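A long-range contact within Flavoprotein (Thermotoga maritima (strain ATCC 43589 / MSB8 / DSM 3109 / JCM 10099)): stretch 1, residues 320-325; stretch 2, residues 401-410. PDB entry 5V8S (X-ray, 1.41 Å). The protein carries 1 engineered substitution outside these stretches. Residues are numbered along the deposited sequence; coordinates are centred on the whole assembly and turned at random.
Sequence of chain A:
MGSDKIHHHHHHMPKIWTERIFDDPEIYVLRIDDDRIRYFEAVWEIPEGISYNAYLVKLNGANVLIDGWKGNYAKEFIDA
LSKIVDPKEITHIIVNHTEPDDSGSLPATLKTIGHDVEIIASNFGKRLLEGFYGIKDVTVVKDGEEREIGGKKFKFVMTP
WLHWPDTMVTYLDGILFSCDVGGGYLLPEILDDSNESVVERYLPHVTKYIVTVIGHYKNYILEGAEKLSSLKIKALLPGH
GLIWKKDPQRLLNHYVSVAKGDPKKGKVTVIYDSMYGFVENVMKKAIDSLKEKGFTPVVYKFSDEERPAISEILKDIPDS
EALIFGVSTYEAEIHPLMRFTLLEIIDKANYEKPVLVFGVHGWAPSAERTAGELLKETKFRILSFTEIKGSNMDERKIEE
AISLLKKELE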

# COMPACT_ATOMS: atom_id res chain seq x y z
N SER A 320 -17.25 -3.88 14.25
CA SER A 320 -18.28 -3.64 13.25
C SER A 320 -19.30 -4.77 13.22
O SER A 320 -18.95 -5.95 13.34
CB SER A 320 -17.65 -3.54 11.86
OG SER A 320 -16.86 -2.38 11.73
N GLU A 321 -20.59 -4.42 13.05
CA GLU A 321 -21.58 -5.46 12.83
C GLU A 321 -21.42 -6.09 11.46
O GLU A 321 -21.72 -7.28 11.28
CB GLU A 321 -23.00 -4.90 12.91
CG GLU A 321 -23.45 -4.42 14.25
CD GLU A 321 -24.97 -4.37 14.30
OE1 GLU A 321 -25.58 -5.45 14.34
OE2 GLU A 321 -25.55 -3.26 14.25
N ALA A 322 -20.96 -5.31 10.48
CA ALA A 322 -20.90 -5.75 9.10
C ALA A 322 -19.90 -4.88 8.37
O ALA A 322 -19.57 -3.77 8.81
CB ALA A 322 -22.27 -5.64 8.41
N LEU A 323 -19.45 -5.38 7.22
CA LEU A 323 -18.60 -4.62 6.31
C LEU A 323 -19.31 -4.47 4.97
O LEU A 323 -20.05 -5.35 4.53
CB LEU A 323 -17.26 -5.33 6.05
CG LEU A 323 -16.43 -5.73 7.27
CD1 LEU A 323 -15.12 -6.35 6.82
CD2 LEU A 323 -16.18 -4.51 8.15
N ILE A 324 -19.07 -3.34 4.32
CA ILE A 324 -19.57 -3.11 2.97
C ILE A 324 -18.39 -2.72 2.11
O ILE A 324 -17.65 -1.79 2.45
CB ILE A 324 -20.66 -2.01 2.92
CG1 ILE A 324 -21.88 -2.45 3.72
CG2 ILE A 324 -21.04 -1.74 1.46
CD1 ILE A 324 -23.04 -1.57 3.57
N PHE A 325 -18.23 -3.41 0.98
CA PHE A 325 -17.13 -3.15 0.06
C PHE A 325 -17.67 -2.60 -1.25
O PHE A 325 -18.70 -3.06 -1.75
CB PHE A 325 -16.36 -4.44 -0.23
CG PHE A 325 -15.59 -4.94 0.95
CD1 PHE A 325 -14.38 -4.36 1.29
CD2 PHE A 325 -16.09 -5.97 1.71
CE1 PHE A 325 -13.69 -4.80 2.40
CE2 PHE A 325 -15.40 -6.42 2.82
CZ PHE A 325 -14.20 -5.84 3.16
N ALA A 401 -30.16 -4.08 -1.03
CA ALA A 401 -28.99 -4.66 -0.37
C ALA A 401 -28.92 -4.21 1.08
O ALA A 401 -28.66 -5.01 1.97
CB ALA A 401 -27.72 -4.27 -1.11
N ILE A 402 -29.12 -2.91 1.32
CA ILE A 402 -29.08 -2.42 2.69
C ILE A 402 -30.21 -3.04 3.52
O ILE A 402 -30.01 -3.38 4.69
CB ILE A 402 -29.10 -0.88 2.72
CG1 ILE A 402 -27.99 -0.28 1.84
CG2 ILE A 402 -28.97 -0.39 4.16
CD1 ILE A 402 -26.62 -0.84 2.08
N SER A 403 -31.40 -3.20 2.93
CA SER A 403 -32.49 -3.86 3.64
C SER A 403 -32.15 -5.31 3.97
O SER A 403 -32.51 -5.81 5.05
CB SER A 403 -33.77 -3.81 2.81
OG SER A 403 -34.25 -2.49 2.69
N LEU A 404 -31.48 -6.00 3.06
CA LEU A 404 -31.06 -7.37 3.33
C LEU A 404 -30.11 -7.42 4.52
O LEU A 404 -30.24 -8.29 5.40
CB LEU A 404 -30.38 -7.94 2.08
CG LEU A 404 -30.01 -9.42 2.08
CD1 LEU A 404 -31.26 -10.27 2.13
CD2 LEU A 404 -29.17 -9.74 0.84
N LEU A 405 -29.17 -6.47 4.58
CA LEU A 405 -28.25 -6.39 5.70
C LEU A 405 -28.99 -6.12 7.01
O LEU A 405 -28.70 -6.73 8.04
CB LEU A 405 -27.22 -5.30 5.42
CG LEU A 405 -26.18 -5.13 6.52
CD1 LEU A 405 -25.38 -6.42 6.69
CD2 LEU A 405 -25.25 -3.98 6.21
N LYS A 406 -29.95 -5.19 6.99
CA LYS A 406 -30.73 -4.89 8.19
C LYS A 406 -31.49 -6.11 8.68
O LYS A 406 -31.56 -6.37 9.89
CB LYS A 406 -31.68 -3.73 7.88
CG LYS A 406 -32.64 -3.33 9.01
CD LYS A 406 -31.88 -2.66 10.11
CE LYS A 406 -32.80 -2.12 11.20
NZ LYS A 406 -31.97 -1.58 12.29
N LYS A 407 -32.06 -6.88 7.76
CA LYS A 407 -32.74 -8.12 8.12
C LYS A 407 -31.80 -9.09 8.81
O LYS A 407 -32.16 -9.74 9.81
CB LYS A 407 -33.33 -8.73 6.84
CG LYS A 407 -34.05 -10.03 7.02
CD LYS A 407 -34.60 -10.51 5.69
CE LYS A 407 -35.55 -11.67 5.85
NZ LYS A 407 -36.84 -11.27 6.56
N GLU A 408 -30.56 -9.20 8.31
CA GLU A 408 -29.60 -10.12 8.89
C GLU A 408 -29.16 -9.66 10.28
O GLU A 408 -28.98 -10.48 11.18
CB GLU A 408 -28.38 -10.23 7.97
CG GLU A 408 -27.27 -11.13 8.48
CD GLU A 408 -27.57 -12.61 8.28
OE1 GLU A 408 -28.61 -12.93 7.66
OE2 GLU A 408 -26.75 -13.44 8.72
N LEU A 409 -28.97 -8.35 10.47
CA LEU A 409 -28.43 -7.83 11.71
C LEU A 409 -29.49 -7.57 12.77
O LEU A 409 -29.15 -7.52 13.97
CB LEU A 409 -27.69 -6.51 11.44
CG LEU A 409 -26.40 -6.62 10.63
CD1 LEU A 409 -25.82 -5.23 10.36
CD2 LEU A 409 -25.40 -7.49 11.35
N GLU A 410 -30.77 -7.46 12.38
CA GLU A 410 -31.89 -6.98 13.20
C GLU A 410 -31.77 -5.48 13.48
O GLU A 410 -32.73 -4.83 13.90
CB GLU A 410 -32.02 -7.80 14.48
CG GLU A 410 -32.19 -9.25 14.18
CD GLU A 410 -32.44 -10.11 15.42
OE1 GLU A 410 -32.67 -11.32 15.26
OE2 GLU A 410 -32.43 -9.58 16.55
OXT GLU A 410 -30.71 -4.87 13.21

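The C-terminal helix, whose last part is residues 401-409, lies nearly antiparallel to the strand that includes Leu323 to Phe325: their directions differ by 165° and their axes approach to 10.9 Å. No hydrogen bond crosses this gap; the helix satisfies its own backbone, as in Leu409 N to Leu405 O at 2.9 Å, and side chains make the contact. Because the strand and helix run in nearly opposite senses, moving forward along the strand means moving back along the helix.

Ser320 does not reach the helix. Glu321 points toward it, and Glu321 OE1 lies 3.6 Å from Leu409 CD2. This is a van der Waals contact; the carboxylate oxygens find hydrogen bonds elsewhere in the structure, so the charged group can be buried beside a leucine. Ala322 also points toward the helix. Its small methyl lets two leucines one helical turn apart close in, with Ala322 CB 3.6 Å from Leu405 CD1 and 4.1 Å from Leu409 CD1. Leu323 then points away, as strand alternation requires, and Ile324 turns back. Its longer side chain spans a wider backbone separation: Ile324 CD1 lies 3.9 Å from Ile402 CD1 and 4.2 Å from Leu405 CD2. Leu405 thus touches both Ala322 and Ile324, while Phe325 remains out of reach.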